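Local coordinates for pyrroline carboxylate reductase (Plasmodium falciparum, PDB 2RCY), which probably catalyses the NADP(H)-dependent reduction of pyrroline-5-carboxylate to proline, and is seen here with NADP bound, at residues Ile144-Cys148 with Gly149-Glu153; Val173-Phe176 with Ile177-Ile181. All coordinates share one frame; numbering follows the deposited sequence.

In the fold
Contact 1 comes first along the chain, where helix 135-146 turns into strand 149-153, outermost within this chain in the mixed sheet on which the Rossmann-type nucleotide-binding domain is built. Contact 2 follows it within helix 169-186, in the all-helical region assigned to dimerisation in this family. The centres of contact 1 and contact 2 lie about 26 Å apart. The nearest atoms of contact 1 and contact 2 are about 12 Å apart, without touching. The pair illustrates how short-range contacts are used in two ways: contact 1 shapes a helix-to-strand connection beside strand 123-129, whereas contact 2 sets side chains along a single helix. Both meet the second subunit, contact 2 far more extensively.

Contact 1 (Ile144-Cys148 with Gly149-Glu153); sequences IFNSC and GIIHE
Phe-145 and Gly-149 meet where helix 135-146 gives way to strand 149-153, outermost in the sheet of this chain, a compact example of how the helix of a beta-alpha-beta unit hands over to its second strand. Phe-145 O lies 3.0 Å from Gly-149 N, but the angle is too poor for a hydrogen bond; the same carbonyl takes a weak bond from Cys-148 N. The backbone angles of Gly-149 would jam a side chain against the preceding carbonyl oxygen and so call for glycine. The carbonyl oxygens of Asn-146 and Gly-149 come close as two acceptors, and one water donates to both, bridging the turn.

Asn-146 carries the polar part of the contact. Its OD1 accepts the backbone N-H of Ile-151 N at 3.3 Å, with 157° at the hydrogen; the donor sits well above the amide plane, 42° out of it. The other limb of the amide, ND2, rests 3.4 Å from Ile-151 CG2, and the two side chains cross at about a right angle. A CA-H...O contact from Asn-146 CA to Gly-149 O, 3.3 Å, accompanies them. On the apolar side, Ile-151 CG1 stands anti to the backbone N (chi1 -172°) and extends CD1 to within 3.6 Å of Phe-145 CD2, meeting the ring obliquely, while Ile-144 CG2 lies over the centre of one ring face.

Backbone hydrogen bonds tie strand 149-153 alongside strand 123-129, completing the strand 123-129, helix 135-146, strand 149-153 unit. Phe-145 meets the ring of Phe-125 and touches Leu-19 of helix 14-26, whereas Ile-150 packs on Gln-200 of the second subunit.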
# COMPACT_ATOMS: atom_id res chain seq x y z
N ILE A 144 -7.34 -38.23 30.50
CA ILE A 144 -8.37 -38.17 29.45
C ILE A 144 -7.82 -37.58 28.15
O ILE A 144 -8.07 -38.11 27.07
CB ILE A 144 -9.64 -37.40 29.92
CG1 ILE A 144 -10.47 -38.27 30.86
CG2 ILE A 144 -10.50 -36.96 28.73
CD1 ILE A 144 -11.56 -37.53 31.63
N PHE A 145 -7.05 -36.50 28.28
CA PHE A 145 -6.55 -35.77 27.12
C PHE A 145 -5.17 -36.23 26.63
O PHE A 145 -4.85 -36.07 25.46
CB PHE A 145 -6.60 -34.26 27.37
CG PHE A 145 -7.99 -33.75 27.66
CD1 PHE A 145 -8.95 -33.67 26.66
CD2 PHE A 145 -8.34 -33.35 28.95
CE1 PHE A 145 -10.24 -33.20 26.93
CE2 PHE A 145 -9.62 -32.88 29.23
CZ PHE A 145 -10.57 -32.81 28.22
N ASN A 146 -4.37 -36.81 27.53
CA ASN A 146 -3.10 -37.44 27.14
C ASN A 146 -3.29 -38.75 26.38
O ASN A 146 -2.35 -39.26 25.76
CB ASN A 146 -2.18 -37.64 28.34
CG ASN A 146 -1.31 -36.43 28.63
OD1 ASN A 146 -0.83 -35.75 27.72
ND2 ASN A 146 -1.08 -36.16 29.91
N SER A 147 -4.50 -39.30 26.44
CA SER A 147 -4.85 -40.51 25.70
C SER A 147 -5.07 -40.23 24.21
O SER A 147 -4.91 -41.13 23.38
CB SER A 147 -6.10 -41.17 26.30
OG SER A 147 -7.28 -40.45 25.97
N CYS A 148 -5.42 -38.99 23.89
CA CYS A 148 -5.65 -38.57 22.51
C CYS A 148 -4.87 -37.30 22.13
O CYS A 148 -5.27 -36.56 21.23
CB CYS A 148 -7.15 -38.39 22.24
SG CYS A 148 -7.96 -37.13 23.25
N GLY A 149 -3.76 -37.06 22.83
CA GLY A 149 -2.90 -35.92 22.54
C GLY A 149 -1.94 -35.55 23.65
O GLY A 149 -1.56 -36.40 24.46
N ILE A 150 -1.53 -34.29 23.68
CA ILE A 150 -0.61 -33.77 24.69
C ILE A 150 -1.24 -32.57 25.41
O ILE A 150 -1.62 -31.59 24.77
CB ILE A 150 0.77 -33.39 24.09
CG1 ILE A 150 1.48 -34.63 23.54
CG2 ILE A 150 1.65 -32.68 25.13
CD1 ILE A 150 2.67 -34.33 22.64
N ILE A 151 -1.35 -32.67 26.73
CA ILE A 151 -1.97 -31.62 27.54
C ILE A 151 -0.97 -30.90 28.46
O ILE A 151 -0.10 -31.53 29.06
CB ILE A 151 -3.21 -32.15 28.34
CG1 ILE A 151 -3.96 -31.00 29.01
CG2 ILE A 151 -2.80 -33.24 29.34
CD1 ILE A 151 -5.42 -31.30 29.33
N HIS A 152 -1.11 -29.58 28.53
CA HIS A 152 -0.32 -28.75 29.44
C HIS A 152 -1.24 -28.02 30.41
O HIS A 152 -2.35 -27.63 30.04
CB HIS A 152 0.50 -27.72 28.66
CG HIS A 152 1.49 -28.31 27.71
ND1 HIS A 152 2.82 -28.48 28.03
CD2 HIS A 152 1.34 -28.77 26.45
CE1 HIS A 152 3.45 -29.02 27.01
NE2 HIS A 152 2.58 -29.21 26.03
N GLU A 153 -0.79 -27.85 31.65
CA GLU A 153 -1.48 -26.97 32.59
C GLU A 153 -0.81 -25.61 32.56
O GLU A 153 0.40 -25.49 32.79
CB GLU A 153 -1.49 -27.54 34.01
CG GLU A 153 -2.37 -26.72 34.97
CD GLU A 153 -2.43 -27.29 36.37
OE1 GLU A 153 -1.53 -28.07 36.76
OE2 GLU A 153 -3.38 -26.94 37.10
O HOH W 1 -0.13 -38.64 24.52

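Contact 2 (Val173-Phe176 with Ile177-Ile181); sequences VYLF and IESLI
Phe-176 and Leu-180, one helical turn apart, form the close-packed side of this segment of helix 169-186. Phe-176 CG is swung to the side opposite its own N (chi1 -171°), which brings the ring to Leu-180, whose CD1 settles over one face in a CH-pi contact, 3.9 Å from the Phe-176 centroid and offset toward the rim. Leu-180 N also donates to Phe-176 O. Leu-175 and Glu-178 make a close but oblique methyl-to-carboxylate contact, with Leu-175 CD1 3.5 Å from Glu-178 OE1.

By contrast, Val-173 and Ile-177 are the looser pair: their side chains meet through a single contact, Val-173 CG1 to Ile-177 CD1 at 3.9 Å, alongside the backbone bond from Ile-177 N to Val-173 O (2.8 Å). Even so, the contact is buried and no side of it faces solvent. The extended Glu-178 chain carries its carboxylate to salt bridges with the second subunit, OE2 with Lys-243 and OE1 with Lys-220 of that subunit.

The carbonyl oxygen of Leu-175 accepts two bonds from one residue: Leu-175 O is 2.8 Å from Ser-179 N and 2.6 Å from Ser-179 OG, which arrive from opposite faces of its plane. The serine hydroxyl thus spends its proton inside the helix, and the buried carboxylate of Glu-178, held between two lysines, is probably ionised. The Phe-176 ring and the Glu-178 carboxylate both meet the second subunit, one by stacking on its Phe-176 and one by salt bridges, while Ile-177 and Leu-180 join the helix to Val-198 of helix 191-211 in their own chain.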
# COMPACT_ATOMS: atom_id res chain seq x y z
N VAL A 173 -2.58 -23.84 9.79
CA VAL A 173 -1.80 -24.92 9.19
C VAL A 173 -2.54 -25.50 7.98
O VAL A 173 -1.93 -25.71 6.93
CB VAL A 173 -1.47 -26.04 10.22
CG1 VAL A 173 -0.47 -27.04 9.63
CG2 VAL A 173 -0.91 -25.45 11.50
N TYR A 174 -3.85 -25.72 8.12
CA TYR A 174 -4.69 -26.17 7.00
C TYR A 174 -4.60 -25.23 5.81
O TYR A 174 -4.50 -25.68 4.67
CB TYR A 174 -6.16 -26.33 7.42
CG TYR A 174 -6.45 -27.50 8.34
CD1 TYR A 174 -5.83 -28.74 8.17
CD2 TYR A 174 -7.39 -27.38 9.36
CE1 TYR A 174 -6.11 -29.81 9.01
CE2 TYR A 174 -7.69 -28.44 10.21
CZ TYR A 174 -7.05 -29.65 10.03
OH TYR A 174 -7.35 -30.70 10.87
N LEU A 175 -4.65 -23.92 6.08
CA LEU A 175 -4.57 -22.91 5.03
C LEU A 175 -3.17 -22.83 4.43
O LEU A 175 -3.02 -22.62 3.22
CB LEU A 175 -5.02 -21.54 5.55
CG LEU A 175 -5.18 -20.39 4.54
CD1 LEU A 175 -6.25 -20.70 3.49
CD2 LEU A 175 -5.50 -19.09 5.25
N PHE A 176 -2.15 -22.99 5.27
CA PHE A 176 -0.76 -23.08 4.84
C PHE A 176 -0.60 -24.25 3.85
O PHE A 176 -0.10 -24.07 2.74
CB PHE A 176 0.15 -23.26 6.06
CG PHE A 176 1.62 -23.16 5.77
CD1 PHE A 176 2.18 -21.98 5.29
CD2 PHE A 176 2.46 -24.24 6.01
CE1 PHE A 176 3.54 -21.88 5.04
CE2 PHE A 176 3.83 -24.15 5.77
CZ PHE A 176 4.37 -22.97 5.28
N ILE A 177 -1.07 -25.43 4.27
CA ILE A 177 -1.08 -26.63 3.43
C ILE A 177 -1.87 -26.40 2.15
O ILE A 177 -1.44 -26.78 1.06
CB ILE A 177 -1.65 -27.86 4.20
CG1 ILE A 177 -0.75 -28.21 5.39
CG2 ILE A 177 -1.81 -29.08 3.28
CD1 ILE A 177 -1.41 -29.09 6.45
N GLU A 178 -3.03 -25.76 2.29
CA GLU A 178 -3.90 -25.40 1.16
C GLU A 178 -3.18 -24.51 0.15
O GLU A 178 -3.27 -24.74 -1.06
CB GLU A 178 -5.16 -24.71 1.68
CG GLU A 178 -6.20 -24.36 0.63
CD GLU A 178 -7.33 -23.50 1.18
OE1 GLU A 178 -7.70 -23.67 2.37
OE2 GLU A 178 -7.87 -22.66 0.43
N SER A 179 -2.47 -23.50 0.65
CA SER A 179 -1.76 -22.53 -0.20
C SER A 179 -0.57 -23.15 -0.93
O SER A 179 -0.31 -22.82 -2.09
CB SER A 179 -1.30 -21.33 0.63
OG SER A 179 -2.34 -20.84 1.45
N LEU A 180 0.15 -24.03 -0.25
CA LEU A 180 1.31 -24.71 -0.83
C LEU A 180 0.91 -25.64 -1.97
O LEU A 180 1.58 -25.67 -3.01
CB LEU A 180 2.09 -25.47 0.25
CG LEU A 180 2.94 -24.66 1.23
CD1 LEU A 180 3.22 -25.47 2.47
CD2 LEU A 180 4.24 -24.19 0.58
N ILE A 181 -0.18 -26.38 -1.78
CA ILE A 181 -0.73 -27.26 -2.82
C ILE A 181 -1.16 -26.47 -4.06
O ILE A 181 -0.82 -26.84 -5.18
CB ILE A 181 -1.90 -28.13 -2.28
CG1 ILE A 181 -1.40 -29.11 -1.21
CG2 ILE A 181 -2.59 -28.90 -3.42
CD1 ILE A 181 -2.50 -29.74 -0.36